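Local atomic coordinates of lysosome-associated membrane glycoprotein 2 (Mus musculus, PDB entry 5GV3), a protein that inhibits the proton channel TMEM175 directly, which helps lysosomes acidify, and takes part in lysosome biogenesis and autophagy as a membrane glycoprotein. Residues A[68-73]-A[86-91]; A[122-127]-A[142-147]. One frame throughout, in Å; residues are numbered along the deposited sequence.

Contact 1 of 2, residues A[68-73]-A[86-91]; sequences VSWAVN and IVLSYN. With NAG (2-acetamido-2-deoxy-beta-D-glucopyranose), chain N; NAG (2-acetamido-2-deoxy-beta-D-glucopyranose), chain O.
The antiparallel beta hairpin of strands 68-76 and 81-91 is paired here through Ser69 with Ser89 and Ala71 with Val87, the two hydrogen-bonded positions. Ser69 N reaches Ser89 O at 2.9 Å; the return bond, Ser89 N to Ser69 O, and the two bonds between Ala71 and Val87 close the same way. On the face carrying Val68, Trp70, Leu88 and Tyr90, the CD1 branch of Leu88 sits between two neighbours. Leu88 CD1 presses on Val68 CG1 at 3.5 Å, closer than usual for two carbons, and meets the Trp70 ring at its edge, near the ring plane, with Leu88 CD1 to Trp70 CD1 at 4.1 Å. Ile86 CG2 approaches the same indole obliquely, 3.5 Å from Trp70 NE1, whose hydrogen bond goes to Tyr140 OH. These two strands are the central pair of a four-stranded antiparallel sheet in the first lumenal domain, and this face packs on strands 11-28 and 136-146. On the other face Ser69 OG lies 3.4 Å from Ser89 CB. Both ends carry N-linked glycans: Asn73 ND2 and Asn91 ND2 are each bonded to C1 of an N-acetylglucosamine, and Asp85 accepts a hydrogen bond from Asn73 ND2.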
loop_
_atom_site.group_PDB
_atom_site.type_symbol
_atom_site.label_atom_id
_atom_site.label_comp_id
_atom_site.label_asym_id
_atom_site.label_seq_id
_atom_site.Cartn_x
_atom_site.Cartn_y
_atom_site.Cartn_z
ATOM N N VAL A 68 -0.226 -12.221 3.609
ATOM C CA VAL A 68 -0.632 -10.987 2.977
ATOM C C VAL A 68 0.447 -10.354 2.121
ATOM O O VAL A 68 1.593 -10.213 2.543
ATOM C CB VAL A 68 -1.066 -9.969 4.049
ATOM C CG1 VAL A 68 -1.354 -8.625 3.428
ATOM C CG2 VAL A 68 -2.288 -10.478 4.802
ATOM N N SER A 69 0.065 -9.994 0.904
ATOM C CA SER A 69 0.932 -9.241 0.022
ATOM C C SER A 69 0.149 -8.008 -0.422
ATOM O O SER A 69 -1.081 -7.996 -0.380
ATOM C CB SER A 69 1.378 -10.080 -1.173
ATOM O OG SER A 69 0.275 -10.471 -1.959
ATOM N N TRP A 70 0.867 -6.966 -0.821
ATOM C CA TRP A 70 0.247 -5.687 -1.137
ATOM C C TRP A 70 1.082 -4.983 -2.191
ATOM O O TRP A 70 2.314 -5.062 -2.175
ATOM C CB TRP A 70 0.114 -4.832 0.127
ATOM C CG TRP A 70 -0.504 -3.485 -0.086
ATOM C CD1 TRP A 70 -1.823 -3.168 -0.003
ATOM C CD2 TRP A 70 0.181 -2.272 -0.427
ATOM N NE1 TRP A 70 -2.006 -1.830 -0.260
ATOM C CE2 TRP A 70 -0.792 -1.258 -0.528
ATOM C CE3 TRP A 70 1.524 -1.943 -0.654
ATOM C CZ2 TRP A 70 -0.464 0.066 -0.850
ATOM C CZ3 TRP A 70 1.847 -0.627 -0.967
ATOM C CH2 TRP A 70 0.855 0.359 -1.057
ATOM N N ALA A 71 0.419 -4.302 -3.116
ATOM C CA ALA A 71 1.131 -3.649 -4.211
ATOM C C ALA A 71 0.437 -2.362 -4.643
ATOM O O ALA A 71 -0.754 -2.174 -4.390
ATOM C CB ALA A 71 1.269 -4.605 -5.397
ATOM N N VAL A 72 1.189 -1.496 -5.317
ATOM C CA VAL A 72 0.659 -0.237 -5.834
ATOM C C VAL A 72 1.428 0.189 -7.082
ATOM O O VAL A 72 2.612 -0.101 -7.228
ATOM C CB VAL A 72 0.706 0.892 -4.760
ATOM C CG1 VAL A 72 2.122 1.103 -4.229
ATOM C CG2 VAL A 72 0.109 2.202 -5.288
ATOM N N ASN A 73 0.728 0.854 -7.995
ATOM C CA ASN A 73 1.328 1.402 -9.203
ATOM C C ASN A 73 1.491 2.886 -9.171
ATOM O O ASN A 73 0.626 3.606 -8.678
ATOM C CB ASN A 73 0.485 1.118 -10.438
ATOM C CG ASN A 73 0.835 -0.152 -11.118
ATOM O OD1 ASN A 73 1.906 -0.725 -10.916
ATOM N ND2 ASN A 73 -0.070 -0.589 -11.979
ATOM N N ILE A 86 -4.004 -0.247 -6.585
ATOM C CA ILE A 86 -3.685 -0.724 -5.258
ATOM C C ILE A 86 -4.367 -2.073 -5.081
ATOM O O ILE A 86 -5.579 -2.194 -5.251
ATOM C CB ILE A 86 -4.141 0.248 -4.163
ATOM C CG1 ILE A 86 -3.478 1.611 -4.354
ATOM C CG2 ILE A 86 -3.820 -0.316 -2.783
ATOM C CD1 ILE A 86 -3.995 2.677 -3.413
ATOM N N VAL A 87 -3.573 -3.094 -4.787
ATOM C CA VAL A 87 -4.090 -4.450 -4.672
ATOM C C VAL A 87 -3.609 -5.128 -3.393
ATOM O O VAL A 87 -2.423 -5.094 -3.059
ATOM C CB VAL A 87 -3.666 -5.310 -5.875
ATOM C CG1 VAL A 87 -4.062 -6.755 -5.659
ATOM C CG2 VAL A 87 -4.281 -4.776 -7.158
ATOM N N LEU A 88 -4.545 -5.746 -2.685
ATOM C CA LEU A 88 -4.237 -6.556 -1.519
ATOM C C LEU A 88 -4.562 -8.015 -1.809
ATOM O O LEU A 88 -5.641 -8.327 -2.314
ATOM C CB LEU A 88 -5.023 -6.078 -0.300
ATOM C CG LEU A 88 -4.846 -6.881 0.988
ATOM C CD1 LEU A 88 -3.511 -6.558 1.615
ATOM C CD2 LEU A 88 -5.977 -6.593 1.962
ATOM N N SER A 89 -3.621 -8.904 -1.515
ATOM C CA SER A 89 -3.874 -10.338 -1.621
ATOM C C SER A 89 -3.673 -10.985 -0.269
ATOM O O SER A 89 -2.661 -10.755 0.398
ATOM C CB SER A 89 -2.971 -10.996 -2.662
ATOM O OG SER A 89 -3.152 -10.404 -3.931
ATOM N N TYR A 90 -4.654 -11.763 0.163
ATOM C CA TYR A 90 -4.528 -12.457 1.432
ATOM C C TYR A 90 -4.869 -13.935 1.296
ATOM O O TYR A 90 -5.710 -14.329 0.490
ATOM C CB TYR A 90 -5.373 -11.791 2.521
ATOM C CG TYR A 90 -6.861 -11.714 2.277
ATOM C CD1 TYR A 90 -7.409 -10.679 1.534
ATOM C CD2 TYR A 90 -7.721 -12.658 2.823
ATOM C CE1 TYR A 90 -8.770 -10.589 1.331
ATOM C CE2 TYR A 90 -9.089 -12.583 2.618
ATOM C CZ TYR A 90 -9.607 -11.546 1.876
ATOM O OH TYR A 90 -10.966 -11.469 1.674
ATOM N N ASN A 91 -4.153 -14.743 2.070
ATOM C CA ASN A 91 -4.193 -16.190 1.973
ATOM C C ASN A 91 -4.840 -16.784 3.221
ATOM O O ASN A 91 -4.237 -16.791 4.291
ATOM C CB ASN A 91 -2.764 -16.696 1.785
ATOM C CG ASN A 91 -2.668 -18.195 1.659
ATOM O OD1 ASN A 91 -3.624 -18.931 1.904
ATOM N ND2 ASN A 91 -1.483 -18.663 1.281
HETATM C C1 NAG N . -1.254 -20.074 1.157
HETATM C C2 NAG N . -0.182 -20.439 0.151
HETATM C C3 NAG N . -0.049 -21.952 0.083
HETATM C C4 NAG N . 0.244 -22.515 1.469
HETATM C C5 NAG N . -0.757 -22.001 2.509
HETATM C C6 NAG N . -0.334 -22.313 3.926
HETATM C C7 NAG N . 0.256 -18.868 -1.680
HETATM C C8 NAG N . -0.133 -18.428 -3.057
HETATM N N2 NAG N . -0.448 -19.884 -1.165
HETATM O O3 NAG N . 0.996 -22.300 -0.819
HETATM O O4 NAG N . 0.169 -23.935 1.431
HETATM O O5 NAG N . -0.891 -20.572 2.439
HETATM O O6 NAG N . 0.501 -21.286 4.446
HETATM O O7 NAG N . 1.162 -18.326 -1.055
HETATM C C1 NAG O . 0.027 -1.771 -12.777
HETATM C C2 NAG O . 0.500 -1.483 -14.205
HETATM C C3 NAG O . 0.456 -2.766 -15.038
HETATM C C4 NAG O . 1.185 -3.896 -14.315
HETATM C C5 NAG O . 0.665 -4.019 -12.884
HETATM C C6 NAG O . 1.383 -5.053 -12.051
HETATM C C7 NAG O . 0.010 0.220 -15.922
HETATM C C8 NAG O . -0.973 1.254 -16.391
HETATM N N2 NAG O . -0.327 -0.443 -14.812
HETATM O O3 NAG O . 1.037 -2.540 -16.317
HETATM O O4 NAG O . 0.984 -5.128 -14.997
HETATM O O5 NAG O . 0.834 -2.768 -12.213
HETATM O O6 NAG O . 1.021 -4.930 -10.682
HETATM O O7 NAG O . 1.051 -0.006 -16.528
#

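Contact 2 of 2, residues A[122-127]-A[142-147]; sequences IFKCNS and GIHLQA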
loop_
_atom_site.group_PDB
_atom_site.type_symbol
_atom_site.label_atom_id
_atom_site.label_comp_id
_atom_site.label_asym_id
_atom_site.label_seq_id
_atom_site.Cartn_x
_atom_site.Cartn_y
_atom_site.Cartn_z
ATOM N N ILE A 122 6.710 16.292 -2.914
ATOM C CA ILE A 122 6.480 15.149 -2.049
ATOM C C ILE A 122 5.038 15.202 -1.572
ATOM O O ILE A 122 4.557 16.244 -1.125
ATOM C CB ILE A 122 7.456 15.099 -0.843
ATOM C CG1 ILE A 122 7.107 13.924 0.081
ATOM C CG2 ILE A 122 7.460 16.409 -0.075
ATOM C CD1 ILE A 122 8.292 13.376 0.843
ATOM N N PHE A 123 4.323 14.095 -1.734
ATOM C CA PHE A 123 2.938 14.045 -1.302
ATOM C C PHE A 123 2.879 13.702 0.184
ATOM O O PHE A 123 3.487 12.730 0.634
ATOM C CB PHE A 123 2.143 13.028 -2.120
ATOM C CG PHE A 123 0.724 12.894 -1.676
ATOM C CD1 PHE A 123 -0.195 13.889 -1.954
ATOM C CD2 PHE A 123 0.308 11.780 -0.967
ATOM C CE1 PHE A 123 -1.508 13.772 -1.532
ATOM C CE2 PHE A 123 -1.004 11.659 -0.550
ATOM C CZ PHE A 123 -1.911 12.660 -0.832
ATOM N N LYS A 124 2.148 14.500 0.947
ATOM C CA LYS A 124 2.103 14.291 2.381
ATOM C C LYS A 124 0.671 14.171 2.864
ATOM O O LYS A 124 -0.192 14.971 2.496
ATOM C CB LYS A 124 2.811 15.426 3.136
ATOM C CG LYS A 124 2.985 15.129 4.628
ATOM C CD LYS A 124 2.980 16.377 5.514
ATOM C CE LYS A 124 1.566 16.881 5.745
ATOM N NZ LYS A 124 1.464 17.689 6.984
ATOM N N CYS A 125 0.429 13.155 3.681
ATOM C CA CYS A 125 -0.859 12.970 4.322
ATOM C C CYS A 125 -0.645 12.097 5.556
ATOM O O CYS A 125 -0.761 10.877 5.472
ATOM C CB CYS A 125 -1.856 12.322 3.343
ATOM S SG CYS A 125 -3.608 12.360 3.836
ATOM N N ASN A 126 -0.332 12.714 6.694
ATOM C CA ASN A 126 -0.144 11.951 7.926
ATOM C C ASN A 126 -1.550 11.423 8.378
ATOM O O ASN A 126 -1.618 10.462 9.131
ATOM C CB ASN A 126 0.674 12.760 9.014
ATOM C CG ASN A 126 2.288 12.542 8.921
ATOM O OD1 ASN A 126 2.804 11.623 8.293
ATOM N ND2 ASN A 126 3.041 13.392 9.593
ATOM N N SER A 127 -2.652 12.033 7.908
ATOM C CA SER A 127 -4.045 11.581 8.212
ATOM C C SER A 127 -4.479 10.203 7.659
ATOM O O SER A 127 -3.965 9.721 6.649
ATOM C CB SER A 127 -5.085 12.594 7.714
ATOM O OG SER A 127 -4.788 13.908 8.132
ATOM N N GLY A 142 0.074 8.551 7.764
ATOM C CA GLY A 142 1.464 8.922 7.996
ATOM C C GLY A 142 2.259 8.881 6.707
ATOM O O GLY A 142 3.415 8.473 6.696
ATOM N N ILE A 143 1.633 9.321 5.621
ATOM C CA ILE A 143 2.176 9.156 4.276
ATOM C C ILE A 143 3.107 10.285 3.869
ATOM O O ILE A 143 2.724 11.449 3.908
ATOM C CB ILE A 143 1.039 9.059 3.231
ATOM C CG1 ILE A 143 0.103 7.898 3.566
ATOM C CG2 ILE A 143 1.614 8.939 1.819
ATOM C CD1 ILE A 143 -1.215 7.926 2.792
ATOM N N HIS A 144 4.341 9.930 3.514
ATOM C CA HIS A 144 5.252 10.849 2.841
ATOM C C HIS A 144 5.726 10.146 1.579
ATOM O O HIS A 144 6.476 9.172 1.658
ATOM C CB HIS A 144 6.432 11.221 3.743
ATOM C CG HIS A 144 6.030 12.015 4.943
ATOM N ND1 HIS A 144 5.482 11.427 6.067
ATOM C CD2 HIS A 144 6.031 13.345 5.182
ATOM C CE1 HIS A 144 5.200 12.362 6.956
ATOM N NE2 HIS A 144 5.522 13.536 6.442
ATOM N N LEU A 145 5.310 10.638 0.418
ATOM C CA LEU A 145 5.548 9.899 -0.811
ATOM C C LEU A 145 6.063 10.744 -1.967
ATOM O O LEU A 145 5.590 11.855 -2.191
ATOM C CB LEU A 145 4.260 9.194 -1.235
ATOM C CG LEU A 145 4.239 8.502 -2.599
ATOM C CD1 LEU A 145 5.262 7.388 -2.648
ATOM C CD2 LEU A 145 2.854 7.954 -2.876
ATOM N N GLN A 146 7.048 10.215 -2.685
ATOM C CA GLN A 146 7.417 10.765 -3.986
ATOM C C GLN A 146 7.912 9.674 -4.925
ATOM O O GLN A 146 8.926 9.025 -4.677
ATOM C CB GLN A 146 8.480 11.860 -3.871
ATOM C CG GLN A 146 8.753 12.515 -5.233
ATOM C CD GLN A 146 9.801 13.619 -5.193
ATOM O OE1 GLN A 146 10.516 13.789 -4.206
ATOM N NE2 GLN A 146 9.879 14.386 -6.272
ATOM N N ALA A 147 7.152 9.451 -5.988
ATOM C CA ALA A 147 7.588 8.592 -7.072
ATOM C C ALA A 147 8.297 9.448 -8.107
ATOM O O ALA A 147 8.105 10.668 -8.143
ATOM C CB ALA A 147 6.413 7.863 -7.687
#
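Phe123 pairs with Leu145 and Cys125 with Ile143 in antiparallel hydrogen-bonded positions; the axes of 122-125 and 143-146 come within 4.5 Å, their N-to-C directions 165° apart. Phe123 N to Leu145 O is short at 2.6 Å, while Cys125 N to Ile143 O measures 2.9 Å. Where the pairing ends, Gly142 and Ile143 both face Cys125 as a G1 beta bulge, Gly142 having positive phi (59°). Ile143 N approaches Cys125 O from above the carbonyl plane, 58° out of it, and Gly142 N bonds to Asn126 O at 2.9 Å, also from above the plane. The bulge lies where strand 136-146 turns a corner, within a mixed sheet of the first lumenal domain in which strand 122-125 also runs parallel to strand 158-160. Among the side chains, Lys124 and His144 run side by side in the same direction: Lys124 CG is 3.5 Å from His144 NE2, so the aliphatic part of the lysine touches the imidazole, approaching its ring obliquely. The face bearing Phe123, Cys125, Ile143 and Leu145 is apolar, with Phe123 CD2 4.2 Å from Ile143 CG2. Cys125 SG forms a disulfide with Cys161, and Phe115 meets the Phe123 ring.

From the N terminus, strands 2-8, 11-28 and 32-39 come first, and the chain then enters the four-stranded antiparallel sheet at strand 59-64. Contact 1 closes a hairpin loop, with 12 residues between its segments. After strand 106-117 the chain enters contact 2, which closes a loop of 14 residues holding strand 129-133 and the first part of strand 136-146. The two loops follow in series, neither nested nor crossed. Their centres are 19 Å apart and their nearest atoms about 7 Å, without touching. Strand 136-146 nevertheless relates them: its earlier residues Val136, Gln138 and Tyr140 pack against 86-91, while its end belongs to contact 2.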